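Local coordinates for uncharacterized protein (Legionella pneumophila subsp. pneumophila str. Philadelphia 1, PDB 4RXV), which is of unknown molecular function but carries, in this N-terminal fragment, a RavJ-family peptidase domain of clan CA, and so is probably a papain-like cysteine protease, at residues A[107-112]-A[170-175]; A[96-101]-A[222-227]; A[161-166]-A[197-202]; A[177-182]-A[191-196]; A[118-123]-A[216-221]. One frame throughout, in Å; residues are numbered along the deposited sequence.

Contact 1. Residues A[107-112]-A[170-175]; sequences YHSAGV and VDPWAV
This is a small, fully buried packing contact at the centre of the domain, where one side chain of helix 105-114, Ser109, rests against the junction between strand 168-170 and helix 172-176. The backbones come nearest at Ser109 and Pro172, whose CA atoms are 6.8 Å apart. Ser109 CB presses on the CG1 methyl of Val170 at 3.5 Å, tight for two carbons. In the conformer described here (a second is deposited), the hydroxyl sits beside its own backbone N, chi1 -62°, and its OG lies against the CG-CD side of the pyrrolidine ring, 3.3 Å from Pro172 CG and 3.3 Å from Pro172 CD. Those ring carbons offer OG only van der Waals contact. In this conformer OG is hydrogen-bonded to Tyr18 OH, a hydroxyl that also bonds His108 ND1. Leu13 of helix 6-14 packs on both Ser109 and Val170. Between Val170 and Pro172 the chain turns from strand to helix through Asp171, the N-cap residue. Asp171 OD1 accepts the Ala174 N-H at 3.1 Å and 153°, the donor standing above the carboxylate plane, while OD2 bonds His139 NE2 on strand 136-146. The cap thus ties down one oxygen of the carboxylate and leaves the other for the imidazole. Helix 105-114 packs on strand 168-170 as the central helix packs on the sheet in papain-like peptidases, and a histidine on one strand held by an acid at the end of its neighbour is consistent with the His-Asp pair of that family.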
# COMPACT_ATOMS: atom_id res chain seq x y z
N TYR A 107 1.42 3.81 0.60
CA TYR A 107 1.45 4.99 -0.24
C TYR A 107 1.60 4.59 -1.71
O TYR A 107 1.11 5.29 -2.58
CB TYR A 107 2.60 5.89 0.17
CG TYR A 107 2.59 6.41 1.60
CD1 TYR A 107 1.51 6.25 2.46
CD2 TYR A 107 3.72 7.03 2.10
CE1 TYR A 107 1.55 6.72 3.76
CE2 TYR A 107 3.76 7.50 3.40
CZ TYR A 107 2.68 7.33 4.21
OH TYR A 107 2.69 7.79 5.51
N HIS A 108 2.31 3.48 -1.97
CA HIS A 108 2.48 3.00 -3.34
C HIS A 108 1.12 2.71 -3.95
O HIS A 108 0.80 3.16 -5.04
CB HIS A 108 3.35 1.76 -3.31
CG HIS A 108 3.78 1.26 -4.64
ND1 HIS A 108 2.90 0.74 -5.57
CD2 HIS A 108 5.02 1.18 -5.17
CE1 HIS A 108 3.60 0.39 -6.63
NE2 HIS A 108 4.88 0.64 -6.41
N SER A 109 0.32 1.92 -3.25
CA SER A 109 -1.02 1.57 -3.74
C SER A 109 -1.93 2.78 -3.83
O SER A 109 -2.74 2.84 -4.77
CB SER A 109 -1.67 0.50 -2.88
OG SER A 109 -0.94 -0.70 -2.90
N ALA A 110 -1.84 3.73 -2.91
CA ALA A 110 -2.61 4.96 -3.05
C ALA A 110 -2.29 5.63 -4.39
O ALA A 110 -3.20 6.08 -5.08
CB ALA A 110 -2.35 5.89 -1.89
N GLY A 111 -1.01 5.67 -4.77
CA GLY A 111 -0.64 6.23 -6.06
C GLY A 111 -1.21 5.47 -7.23
O GLY A 111 -1.75 6.07 -8.16
N VAL A 112 -1.10 4.14 -7.20
CA VAL A 112 -1.66 3.31 -8.26
C VAL A 112 -3.15 3.60 -8.45
O VAL A 112 -3.63 3.71 -9.57
CB VAL A 112 -1.41 1.82 -7.95
CG1 VAL A 112 -2.21 0.92 -8.86
CG2 VAL A 112 0.09 1.50 -8.02
N VAL A 170 -6.67 -1.86 1.04
CA VAL A 170 -5.55 -2.09 0.15
C VAL A 170 -4.26 -2.01 1.00
O VAL A 170 -3.89 -0.94 1.49
CB VAL A 170 -5.53 -1.11 -1.03
CG1 VAL A 170 -4.38 -1.46 -1.95
CG2 VAL A 170 -6.87 -1.12 -1.77
N ASP A 171 -3.58 -3.14 1.13
CA ASP A 171 -2.46 -3.29 2.03
C ASP A 171 -1.33 -4.04 1.33
O ASP A 171 -1.19 -5.27 1.49
CB ASP A 171 -2.91 -4.00 3.30
CG ASP A 171 -1.85 -4.01 4.39
OD1 ASP A 171 -0.67 -3.68 4.13
OD2 ASP A 171 -2.23 -4.35 5.54
N PRO A 172 -0.50 -3.34 0.55
CA PRO A 172 0.59 -4.03 -0.15
C PRO A 172 1.62 -4.66 0.80
O PRO A 172 2.19 -5.69 0.47
CB PRO A 172 1.22 -2.92 -0.99
CG PRO A 172 0.81 -1.64 -0.32
CD PRO A 172 -0.57 -1.91 0.19
N TRP A 173 1.84 -4.07 1.97
CA TRP A 173 2.73 -4.69 2.95
C TRP A 173 2.28 -6.08 3.34
O TRP A 173 3.11 -6.98 3.45
CB TRP A 173 2.89 -3.78 4.16
CG TRP A 173 3.89 -4.22 5.19
CD1 TRP A 173 5.25 -4.03 5.17
CD2 TRP A 173 3.60 -4.86 6.43
NE1 TRP A 173 5.80 -4.50 6.33
CE2 TRP A 173 4.82 -5.02 7.12
CE3 TRP A 173 2.43 -5.29 7.03
CZ2 TRP A 173 4.89 -5.60 8.40
CZ3 TRP A 173 2.50 -5.88 8.31
CH2 TRP A 173 3.72 -6.02 8.97
N ALA A 174 0.97 -6.29 3.49
CA ALA A 174 0.47 -7.63 3.80
C ALA A 174 0.90 -8.61 2.71
O ALA A 174 1.17 -9.77 3.01
CB ALA A 174 -1.03 -7.63 3.94
N VAL A 175 0.90 -8.18 1.45
CA VAL A 175 1.29 -9.04 0.33
C VAL A 175 2.81 -9.27 0.34
O VAL A 175 3.28 -10.39 0.12
CB VAL A 175 0.81 -8.43 -1.00
CG1 VAL A 175 1.20 -9.32 -2.19
CG2 VAL A 175 -0.71 -8.28 -0.96

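Contact 2. Residues A[96-101]-A[222-227]; sequences AVRVSE and TPYTGT
Arg98 lays its guanidinium flat over one face of the Tyr224 ring. The two planes are only 6° apart and the centres 3.5 Å apart, a flat stack that is also a cation-pi contact. The closest atoms are Arg98 CZ and Tyr224 CE2, at 3.2 Å, while NH1 stands nearly above the ring centre, 3.4 Å from Tyr224 CD2. The side chains slide past each other in opposite directions, so Arg98 CD comes down beside the phenol end, 3.5 Å from Tyr224 OH. A bend at chi3, -66°, swings the guanidinium off the line of the CB-CG-CD chain and onto the ring. Arg98 NE is close to the same hydroxyl, but at too poor an angle to bond it. Instead, the hydroxyl meets a water lying at the ring edge, 2.7 Å from Tyr224 OH, and this water donates to Ala96 O, also at 2.7 Å, bridging the two segments. The guanidinium keeps its N-H groups for oxygens around its rim: NH2 bonds Glu16 O and NH1 bonds Asn85 OD1. Glu16 also receives Tyr224 N on its side-chain oxygen OE2, and Lys87 makes a further cation-pi contact with the tyrosine. Stacking and rim bonds together fix the rotation of the guanidinium, and the carboxylate of Glu16 probably offsets part of the local positive charge. The result is a planar Arg-Tyr stack of the familiar cation-pi kind, pinning the irregular C-terminal end of this fragment to the central strand, 95-100, of the small three-stranded mixed sheet.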
# COMPACT_ATOMS: atom_id res chain seq x y z
N ALA A 96 15.14 -7.01 -9.97
CA ALA A 96 15.44 -5.67 -9.49
C ALA A 96 14.82 -5.44 -8.12
O ALA A 96 13.66 -5.73 -7.89
CB ALA A 96 14.95 -4.62 -10.46
N VAL A 97 15.61 -4.84 -7.24
CA VAL A 97 15.20 -4.57 -5.88
C VAL A 97 14.28 -3.34 -5.78
O VAL A 97 14.60 -2.26 -6.27
CB VAL A 97 16.44 -4.35 -5.01
CG1 VAL A 97 16.08 -3.85 -3.63
CG2 VAL A 97 17.22 -5.64 -4.90
N ARG A 98 13.15 -3.55 -5.11
CA ARG A 98 12.26 -2.49 -4.62
C ARG A 98 12.11 -2.71 -3.13
O ARG A 98 12.13 -3.86 -2.70
CB ARG A 98 10.91 -2.54 -5.33
CG ARG A 98 11.02 -2.35 -6.85
CD ARG A 98 9.63 -2.40 -7.52
NE ARG A 98 9.08 -3.73 -7.39
CZ ARG A 98 7.80 -4.05 -7.57
NH1 ARG A 98 6.89 -3.15 -7.95
NH2 ARG A 98 7.43 -5.31 -7.38
N VAL A 99 11.97 -1.64 -2.36
CA VAL A 99 11.99 -1.74 -0.91
C VAL A 99 10.87 -0.94 -0.29
O VAL A 99 10.66 0.20 -0.66
CB VAL A 99 13.32 -1.21 -0.33
CG1 VAL A 99 13.36 -1.42 1.19
CG2 VAL A 99 14.52 -1.82 -0.99
N SER A 100 10.22 -1.51 0.72
CA SER A 100 9.29 -0.75 1.55
C SER A 100 9.15 -1.42 2.92
O SER A 100 9.90 -2.35 3.26
CB SER A 100 7.95 -0.55 0.85
OG SER A 100 7.21 0.47 1.45
N GLU A 101 8.21 -0.92 3.73
CA GLU A 101 8.06 -1.37 5.11
C GLU A 101 6.66 -0.99 5.61
O GLU A 101 5.84 -0.44 4.85
CB GLU A 101 9.20 -0.83 6.00
CG GLU A 101 9.58 0.62 5.73
CD GLU A 101 8.41 1.52 5.94
OE1 GLU A 101 7.98 2.19 4.98
OE2 GLU A 101 7.88 1.54 7.07
N THR A 222 3.15 3.38 -15.32
CA THR A 222 3.17 2.15 -16.07
C THR A 222 3.03 1.00 -15.07
O THR A 222 3.82 0.91 -14.14
CB THR A 222 4.47 2.04 -16.85
OG1 THR A 222 4.59 3.18 -17.73
CG2 THR A 222 4.50 0.77 -17.64
N PRO A 223 2.03 0.13 -15.24
CA PRO A 223 1.97 -1.04 -14.36
C PRO A 223 3.30 -1.79 -14.36
O PRO A 223 3.94 -1.89 -15.40
CB PRO A 223 0.85 -1.88 -14.96
CG PRO A 223 -0.04 -0.87 -15.63
CD PRO A 223 0.93 0.12 -16.23
N TYR A 224 3.71 -2.30 -13.21
CA TYR A 224 5.04 -2.88 -13.12
C TYR A 224 5.21 -4.10 -14.03
O TYR A 224 6.29 -4.34 -14.56
CB TYR A 224 5.33 -3.29 -11.69
CG TYR A 224 6.80 -3.52 -11.38
CD1 TYR A 224 7.72 -2.49 -11.51
CD2 TYR A 224 7.27 -4.74 -10.88
CE1 TYR A 224 9.04 -2.64 -11.22
CE2 TYR A 224 8.62 -4.91 -10.56
CZ TYR A 224 9.49 -3.86 -10.72
OH TYR A 224 10.81 -3.98 -10.39
N THR A 225 4.14 -4.86 -14.18
CA THR A 225 4.06 -5.98 -15.12
C THR A 225 2.72 -5.94 -15.83
O THR A 225 1.74 -5.33 -15.36
CB THR A 225 4.20 -7.34 -14.41
OG1 THR A 225 3.11 -7.53 -13.50
CG2 THR A 225 5.52 -7.46 -13.68
N GLY A 226 2.65 -6.62 -16.97
CA GLY A 226 1.40 -6.76 -17.67
C GLY A 226 0.76 -8.08 -17.31
O GLY A 226 1.43 -9.11 -17.28
N THR A 227 -0.54 -8.07 -17.08
CA THR A 227 -1.25 -9.28 -16.70
C THR A 227 -1.06 -10.35 -17.77
O THR A 227 -1.25 -10.07 -18.96
CB THR A 227 -2.74 -9.01 -16.57
OG1 THR A 227 -2.95 -7.89 -15.69
CG2 THR A 227 -3.49 -10.24 -16.06
O HOH W 1 11.62 -6.39 -9.52

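Contact 3. Residues A[161-166]-A[197-202]; sequences EVFPIG and SLFPAT
With CG of Phe163 opposite its backbone N (chi1 -164°) and CG of Phe199 turned back beside its own N (chi1 -55°), the two rings reach toward each other from separate loops and cross at about a right angle. They form a T-shaped pair, planes at 79° and centroids 5.0 Å apart. Phe199 supplies the edge and Phe163 the face. Phe199 CZ stands over the rim of the Phe163 ring rather than its middle, 3.5 Å from CD1 of Phe163 and equally close to CG, and CE1 of Phe199 follows at 3.6 Å from Phe163 CD1. Leu198, the residue before, adds a looser apolar touch, its CD2 4.3 Å from Phe163 CZ. It also braces Phe199 from within the same loop, its CG lying over the centre of one face of that ring. Directly after Phe199 the chain turns through a cis peptide bond into Pro200. The cluster packs on the two central strands of the antiparallel sheet: Phe163 on Leu143 and Leu198 on Ile141 of strand 136-146, and Leu198 also on Ile128 of strand 123-133. The two loops lead into 168-170 and 202-206, the outermost strands, and their side chains meet over the central pair.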
# COMPACT_ATOMS: atom_id res chain seq x y z
N GLU A 161 -17.94 1.69 13.36
CA GLU A 161 -19.26 2.30 13.21
C GLU A 161 -19.24 3.56 12.34
O GLU A 161 -20.30 4.09 12.01
CB GLU A 161 -19.94 2.57 14.57
CG GLU A 161 -19.36 3.71 15.36
CD GLU A 161 -18.13 3.32 16.16
OE1 GLU A 161 -17.70 4.13 17.01
OE2 GLU A 161 -17.60 2.20 15.95
N VAL A 162 -18.05 4.03 11.98
CA VAL A 162 -17.93 5.14 11.02
C VAL A 162 -17.12 4.71 9.78
O VAL A 162 -16.52 5.54 9.10
CB VAL A 162 -17.38 6.44 11.71
CG1 VAL A 162 -18.38 6.95 12.75
CG2 VAL A 162 -16.03 6.22 12.35
N PHE A 163 -17.13 3.41 9.48
CA PHE A 163 -16.45 2.83 8.31
C PHE A 163 -17.51 2.54 7.24
O PHE A 163 -18.37 1.67 7.44
CB PHE A 163 -15.77 1.54 8.76
CG PHE A 163 -14.72 0.99 7.83
CD1 PHE A 163 -13.50 1.61 7.67
CD2 PHE A 163 -14.92 -0.22 7.20
CE1 PHE A 163 -12.53 1.05 6.86
CE2 PHE A 163 -13.92 -0.79 6.40
CZ PHE A 163 -12.74 -0.16 6.25
N PRO A 164 -17.49 3.26 6.11
CA PRO A 164 -18.62 3.16 5.17
C PRO A 164 -18.84 1.78 4.58
O PRO A 164 -17.86 1.07 4.33
CB PRO A 164 -18.23 4.13 4.06
CG PRO A 164 -17.36 5.12 4.73
CD PRO A 164 -16.57 4.34 5.73
N ILE A 165 -20.10 1.46 4.33
CA ILE A 165 -20.48 0.29 3.56
C ILE A 165 -19.77 0.36 2.22
O ILE A 165 -19.78 1.39 1.56
CB ILE A 165 -22.02 0.23 3.29
CG1 ILE A 165 -22.79 0.05 4.60
CG2 ILE A 165 -22.38 -0.91 2.33
CD1 ILE A 165 -24.30 0.23 4.46
N GLY A 166 -19.15 -0.74 1.81
CA GLY A 166 -18.52 -0.78 0.51
C GLY A 166 -17.06 -0.37 0.51
O GLY A 166 -16.42 -0.38 -0.53
N SER A 197 -6.68 -5.75 13.95
CA SER A 197 -5.89 -4.58 14.30
C SER A 197 -6.25 -3.37 13.43
O SER A 197 -5.61 -2.33 13.55
CB SER A 197 -4.41 -4.88 14.15
OG SER A 197 -4.07 -5.09 12.80
N LEU A 198 -7.26 -3.52 12.58
CA LEU A 198 -7.66 -2.44 11.67
C LEU A 198 -8.09 -1.19 12.43
O LEU A 198 -7.64 -0.09 12.14
CB LEU A 198 -8.79 -2.95 10.77
CG LEU A 198 -9.43 -1.96 9.78
CD1 LEU A 198 -8.40 -1.35 8.88
CD2 LEU A 198 -10.50 -2.67 8.98
N PHE A 199 -8.94 -1.38 13.42
CA PHE A 199 -9.47 -0.28 14.24
C PHE A 199 -8.90 -0.37 15.66
O PHE A 199 -8.69 -1.47 16.17
CB PHE A 199 -11.00 -0.33 14.31
CG PHE A 199 -11.66 -0.35 12.98
CD1 PHE A 199 -11.53 0.70 12.10
CD2 PHE A 199 -12.40 -1.46 12.59
CE1 PHE A 199 -12.12 0.65 10.86
CE2 PHE A 199 -13.00 -1.50 11.36
CZ PHE A 199 -12.88 -0.43 10.50
N PRO A 200 -8.68 0.79 16.32
CA PRO A 200 -8.93 2.15 15.84
C PRO A 200 -7.84 2.60 14.88
O PRO A 200 -6.70 2.13 14.91
CB PRO A 200 -8.88 2.98 17.12
CG PRO A 200 -7.93 2.24 17.97
CD PRO A 200 -8.23 0.80 17.72
N ALA A 201 -8.20 3.56 14.03
CA ALA A 201 -7.29 4.10 13.03
C ALA A 201 -7.40 5.61 13.01
O ALA A 201 -8.33 6.18 13.59
CB ALA A 201 -7.60 3.50 11.64
N THR A 202 -6.46 6.26 12.35
CA THR A 202 -6.46 7.68 12.16
C THR A 202 -6.38 7.98 10.67
O THR A 202 -5.64 7.35 9.94
CB THR A 202 -5.31 8.36 12.96
OG1 THR A 202 -5.46 9.78 12.85
CG2 THR A 202 -3.93 7.94 12.48

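Contact 4. Residues A[177-182]-A[191-196]; sequences MGHPPE and QFAYNR
A Schellman motif ends helix 172-176, with Gly178 at positive phi as its C-prime residue, and the chain leaving it brings His179 against the type I turn that runs from Phe192 to Asn195. Ala193 CB sits over one face of the imidazole, displaced toward its rim, 3.6 Å from His179 ND1. This is a CH-pi contact, with the methyl 3.9 Å from the ring centroid. Tyr194 presents its edge to the histidine in an offset edge-to-face pair, planes at 78° and centroids 5.1 Å apart. Its hydroxyl comes closest, Tyr194 OH lying 3.3 Å from His179 CD2. The same oxygen reaches across to the Met177 side chain, 3.7 Å from Met177 CB. The polar ends are held from outside: Tyr194 OH and His179 NE2 both hydrogen-bond to Cys32 O, and His179 ND1 bonds Gln183 OE1, which fixes the rotation of the ring. Farther along, in the conformer of Gln191 described here (one of two), NE2 donates to Glu182 O at 3.0 Å and 165°. It meets that oxygen on a lone pair, and Glu182 O in turn lies close to the amide plane of Gln191. The segments run roughly antiparallel in one long connection between helix 172-176 and strand 202-206. From the turn, Phe192 and Tyr194 pack on Asp171, where strand 168-170 passes into the helix.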
# COMPACT_ATOMS: atom_id res chain seq x y z
N MET A 177 4.44 -9.44 2.98
CA MET A 177 4.52 -10.32 4.14
C MET A 177 3.86 -11.68 3.88
O MET A 177 3.67 -12.46 4.82
CB MET A 177 3.91 -9.65 5.36
CG MET A 177 4.68 -8.41 5.82
SD MET A 177 6.33 -8.79 6.48
CE MET A 177 5.89 -9.46 8.09
N GLY A 178 3.58 -12.00 2.62
CA GLY A 178 3.20 -13.34 2.24
C GLY A 178 1.71 -13.62 2.14
O GLY A 178 1.35 -14.72 1.74
N HIS A 179 0.86 -12.66 2.46
CA HIS A 179 -0.58 -12.87 2.36
C HIS A 179 -1.05 -12.73 0.92
O HIS A 179 -0.50 -11.95 0.16
CB HIS A 179 -1.32 -11.90 3.28
CG HIS A 179 -0.98 -12.11 4.72
ND1 HIS A 179 -1.70 -12.95 5.53
CD2 HIS A 179 0.02 -11.62 5.49
CE1 HIS A 179 -1.17 -12.97 6.74
NE2 HIS A 179 -0.10 -12.20 6.73
N PRO A 180 -2.06 -13.50 0.53
CA PRO A 180 -2.53 -13.42 -0.85
C PRO A 180 -3.34 -12.16 -1.15
O PRO A 180 -3.84 -11.49 -0.24
CB PRO A 180 -3.44 -14.65 -0.97
CG PRO A 180 -3.94 -14.86 0.43
CD PRO A 180 -2.80 -14.49 1.33
N PRO A 181 -3.50 -11.83 -2.44
CA PRO A 181 -4.30 -10.66 -2.80
C PRO A 181 -5.69 -10.67 -2.18
O PRO A 181 -6.24 -9.60 -1.88
CB PRO A 181 -4.34 -10.72 -4.35
CG PRO A 181 -3.11 -11.47 -4.73
CD PRO A 181 -2.91 -12.48 -3.62
N GLU A 182 -6.27 -11.84 -2.02
CA GLU A 182 -7.64 -11.94 -1.52
C GLU A 182 -7.75 -11.56 -0.04
O GLU A 182 -8.85 -11.44 0.48
CB GLU A 182 -8.18 -13.34 -1.74
CG GLU A 182 -8.33 -13.72 -3.20
CD GLU A 182 -7.04 -14.14 -3.87
OE1 GLU A 182 -5.99 -14.35 -3.20
OE2 GLU A 182 -7.08 -14.32 -5.11
N GLN A 191 -12.44 -10.04 4.89
CA GLN A 191 -11.39 -10.75 4.13
C GLN A 191 -9.96 -10.32 4.53
O GLN A 191 -9.00 -11.00 4.16
CB GLN A 191 -11.54 -10.54 2.58
CG GLN A 191 -12.60 -11.44 1.82
CD GLN A 191 -12.77 -11.15 0.28
OE1 GLN A 191 -13.91 -10.88 -0.16
NE2 GLN A 191 -11.67 -11.27 -0.53
N PHE A 192 -9.79 -9.23 5.30
CA PHE A 192 -8.48 -8.61 5.47
C PHE A 192 -7.60 -9.37 6.46
O PHE A 192 -8.03 -9.69 7.56
CB PHE A 192 -8.69 -7.15 5.87
CG PHE A 192 -7.43 -6.39 6.23
CD1 PHE A 192 -6.29 -6.43 5.44
CD2 PHE A 192 -7.41 -5.58 7.35
CE1 PHE A 192 -5.15 -5.73 5.79
CE2 PHE A 192 -6.28 -4.87 7.70
CZ PHE A 192 -5.16 -4.93 6.91
N ALA A 193 -6.35 -9.60 6.07
CA ALA A 193 -5.38 -10.34 6.88
C ALA A 193 -5.25 -9.82 8.30
O ALA A 193 -5.05 -10.61 9.20
CB ALA A 193 -4.02 -10.26 6.22
N TYR A 194 -5.28 -8.50 8.48
CA TYR A 194 -5.03 -7.91 9.80
C TYR A 194 -6.28 -7.22 10.33
O TYR A 194 -6.23 -6.15 10.93
CB TYR A 194 -3.84 -6.94 9.74
CG TYR A 194 -2.60 -7.49 9.09
CD1 TYR A 194 -2.07 -8.74 9.44
CD2 TYR A 194 -1.94 -6.77 8.12
CE1 TYR A 194 -0.94 -9.25 8.81
CE2 TYR A 194 -0.79 -7.26 7.51
CZ TYR A 194 -0.29 -8.49 7.86
OH TYR A 194 0.84 -8.92 7.20
N ASN A 195 -7.42 -7.86 10.12
CA ASN A 195 -8.68 -7.20 10.45
C ASN A 195 -8.94 -6.99 11.93
O ASN A 195 -9.77 -6.16 12.26
CB ASN A 195 -9.88 -7.83 9.78
CG ASN A 195 -10.12 -9.23 10.18
OD1 ASN A 195 -9.44 -9.82 11.02
ND2 ASN A 195 -11.15 -9.79 9.59
N ARG A 196 -8.27 -7.69 12.85
CA ARG A 196 -8.44 -7.41 14.27
C ARG A 196 -7.59 -6.24 14.77
O ARG A 196 -7.77 -5.81 15.91
CB ARG A 196 -8.18 -8.65 15.10
CG ARG A 196 -9.10 -9.79 14.75
CD ARG A 196 -10.53 -9.52 15.16
NE ARG A 196 -11.43 -10.56 14.66
CZ ARG A 196 -12.38 -10.39 13.74
NH1 ARG A 196 -12.62 -9.19 13.21
NH2 ARG A 196 -13.12 -11.42 13.36

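Contact 5. Residues A[118-123]-A[216-221]; sequences QIRTQY and TRTGQL
Arg120 grips a single carbonyl oxygen with both terminal nitrogens of its guanidinium: NH1 reaches Thr216 O at 3.1 Å and NH2 reaches the same Thr216 O at 2.9 Å. The oxygen lies near the guanidinium plane. NH1 approaches it in the plane of the carbonyl, whereas NH2 stands well above that plane, and neither bond is straight, at 138° and 146°. NH2 has a second acceptor, Leu114 O. A bend at chi2, -78°, carries the arginine out from its helical turn, and Thr218 CG2 lies over one face of the group, 3.6 Å from Arg120 CZ. The loop provides for its own polar atoms as well. Thr216 OG1 bonds Ser212 O, and Gln220 NE2 donates almost straight to Arg217 O, at 2.8 Å, while also meeting Gln75 OE1. Asp115 takes Gln220 N on OD1 and Leu221 N on OD2. On the helix side, Ile119 O accepts from both Gln122 N and Tyr123 N. The loop after strand 202-206 is thereby tied to helix 117-122 and to the turn just before it, while Thr216, Gln220 and Leu221 pack against Ile78 of helix 74-84.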
# COMPACT_ATOMS: atom_id res chain seq x y z
N GLN A 118 -10.89 5.36 -13.87
CA GLN A 118 -12.16 4.71 -13.56
C GLN A 118 -12.34 4.56 -12.04
O GLN A 118 -13.44 4.51 -11.54
CB GLN A 118 -12.26 3.36 -14.25
CG GLN A 118 -12.29 3.47 -15.76
CD GLN A 118 -12.28 2.12 -16.44
OE1 GLN A 118 -11.95 1.10 -15.82
NE2 GLN A 118 -12.66 2.09 -17.71
N ILE A 119 -11.23 4.51 -11.32
CA ILE A 119 -11.30 4.58 -9.86
C ILE A 119 -11.77 5.98 -9.44
O ILE A 119 -12.58 6.11 -8.54
CB ILE A 119 -9.99 4.21 -9.21
CG1 ILE A 119 -9.68 2.76 -9.56
CG2 ILE A 119 -10.05 4.48 -7.68
CD1 ILE A 119 -9.57 1.86 -8.37
N ARG A 120 -11.26 7.01 -10.11
CA ARG A 120 -11.60 8.40 -9.76
C ARG A 120 -13.11 8.64 -9.68
O ARG A 120 -13.58 9.44 -8.89
CB ARG A 120 -11.09 9.41 -10.80
CG ARG A 120 -9.63 9.67 -10.84
CD ARG A 120 -9.15 10.61 -9.73
NE ARG A 120 -7.70 10.71 -9.85
CZ ARG A 120 -7.04 11.74 -10.36
NH1 ARG A 120 -7.66 12.84 -10.73
NH2 ARG A 120 -5.74 11.66 -10.45
N THR A 121 -13.87 8.01 -10.56
CA THR A 121 -15.30 8.31 -10.61
C THR A 121 -16.17 7.38 -9.76
O THR A 121 -17.36 7.62 -9.59
CB THR A 121 -15.82 8.28 -12.05
OG1 THR A 121 -15.69 6.96 -12.57
CG2 THR A 121 -15.05 9.24 -12.93
N GLN A 122 -15.57 6.32 -9.23
CA GLN A 122 -16.30 5.34 -8.43
C GLN A 122 -15.95 5.40 -6.94
O GLN A 122 -16.82 5.15 -6.10
CB GLN A 122 -16.04 3.94 -8.99
CG GLN A 122 -16.71 2.78 -8.27
CD GLN A 122 -18.23 2.74 -8.42
OE1 GLN A 122 -18.86 3.70 -8.86
NE2 GLN A 122 -18.81 1.61 -8.06
N TYR A 123 -14.69 5.72 -6.60
CA TYR A 123 -14.23 5.71 -5.24
C TYR A 123 -13.45 6.96 -4.92
O TYR A 123 -12.78 7.51 -5.78
CB TYR A 123 -13.30 4.50 -5.00
CG TYR A 123 -13.97 3.15 -5.05
CD1 TYR A 123 -14.70 2.69 -3.97
CD2 TYR A 123 -13.86 2.32 -6.15
CE1 TYR A 123 -15.31 1.44 -4.00
CE2 TYR A 123 -14.47 1.09 -6.18
CZ TYR A 123 -15.20 0.65 -5.11
OH TYR A 123 -15.80 -0.58 -5.19
N THR A 216 -4.81 16.59 -11.04
CA THR A 216 -3.81 15.53 -11.04
C THR A 216 -4.15 14.58 -12.18
O THR A 216 -5.18 13.92 -12.19
CB THR A 216 -3.80 14.80 -9.69
OG1 THR A 216 -3.51 15.74 -8.64
CG2 THR A 216 -2.73 13.72 -9.67
N ARG A 217 -3.24 14.50 -13.14
CA ARG A 217 -3.36 13.65 -14.30
C ARG A 217 -3.48 12.17 -13.93
O ARG A 217 -2.86 11.71 -12.98
CB ARG A 217 -2.08 13.82 -15.12
CG ARG A 217 -2.20 13.59 -16.61
CD ARG A 217 -1.04 14.25 -17.37
NE ARG A 217 -1.38 14.61 -18.74
CZ ARG A 217 -1.86 15.80 -19.12
NH1 ARG A 217 -2.10 16.76 -18.24
NH2 ARG A 217 -2.16 16.01 -20.40
N THR A 218 -4.27 11.43 -14.69
CA THR A 218 -4.31 9.99 -14.57
C THR A 218 -3.45 9.34 -15.66
O THR A 218 -3.06 9.99 -16.63
CB THR A 218 -5.75 9.46 -14.65
OG1 THR A 218 -6.36 9.85 -15.90
CG2 THR A 218 -6.58 9.97 -13.49
N GLY A 219 -3.15 8.05 -15.53
CA GLY A 219 -2.35 7.36 -16.54
C GLY A 219 -0.88 7.74 -16.52
O GLY A 219 -0.17 7.53 -17.51
N GLN A 220 -0.42 8.32 -15.42
CA GLN A 220 0.99 8.64 -15.27
C GLN A 220 1.87 7.42 -15.07
O GLN A 220 3.06 7.45 -15.38
CB GLN A 220 1.21 9.59 -14.11
CG GLN A 220 0.48 10.87 -14.25
CD GLN A 220 0.84 11.83 -13.15
OE1 GLN A 220 2.00 12.15 -12.95
NE2 GLN A 220 -0.15 12.26 -12.41
N LEU A 221 1.30 6.35 -14.51
CA LEU A 221 2.10 5.20 -14.12
C LEU A 221 2.04 4.09 -15.17
O LEU A 221 1.03 3.85 -15.83
CB LEU A 221 1.62 4.60 -12.80
CG LEU A 221 1.60 5.54 -11.60
CD1 LEU A 221 0.98 4.90 -10.39
CD2 LEU A 221 3.00 6.05 -11.27

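Contact 1 is almost at the middle of the domain, and the others spread around it. Contact 4, about 12 Å away between centres, continues its helix and touches its Asp171: Tyr194 CD2 is 3.5 Å from Asp171 OD2, so the turn 192-195 backs the His139-Asp171 pair, whose catalytic role is inferred from the family. Contact 2, about 11 Å away, approaches from the small sheet, Glu101 C lying 3.4 Å from Trp173 CD1. Contacts 2 and 5 are consecutive anchors of the C-terminal end of this fragment, centres about 19 Å apart, and Leu221 of contact 5 rests on helix 105-114 of contact 1. Contact 3 is farthest from contact 2, about 28 Å between centres across the domain.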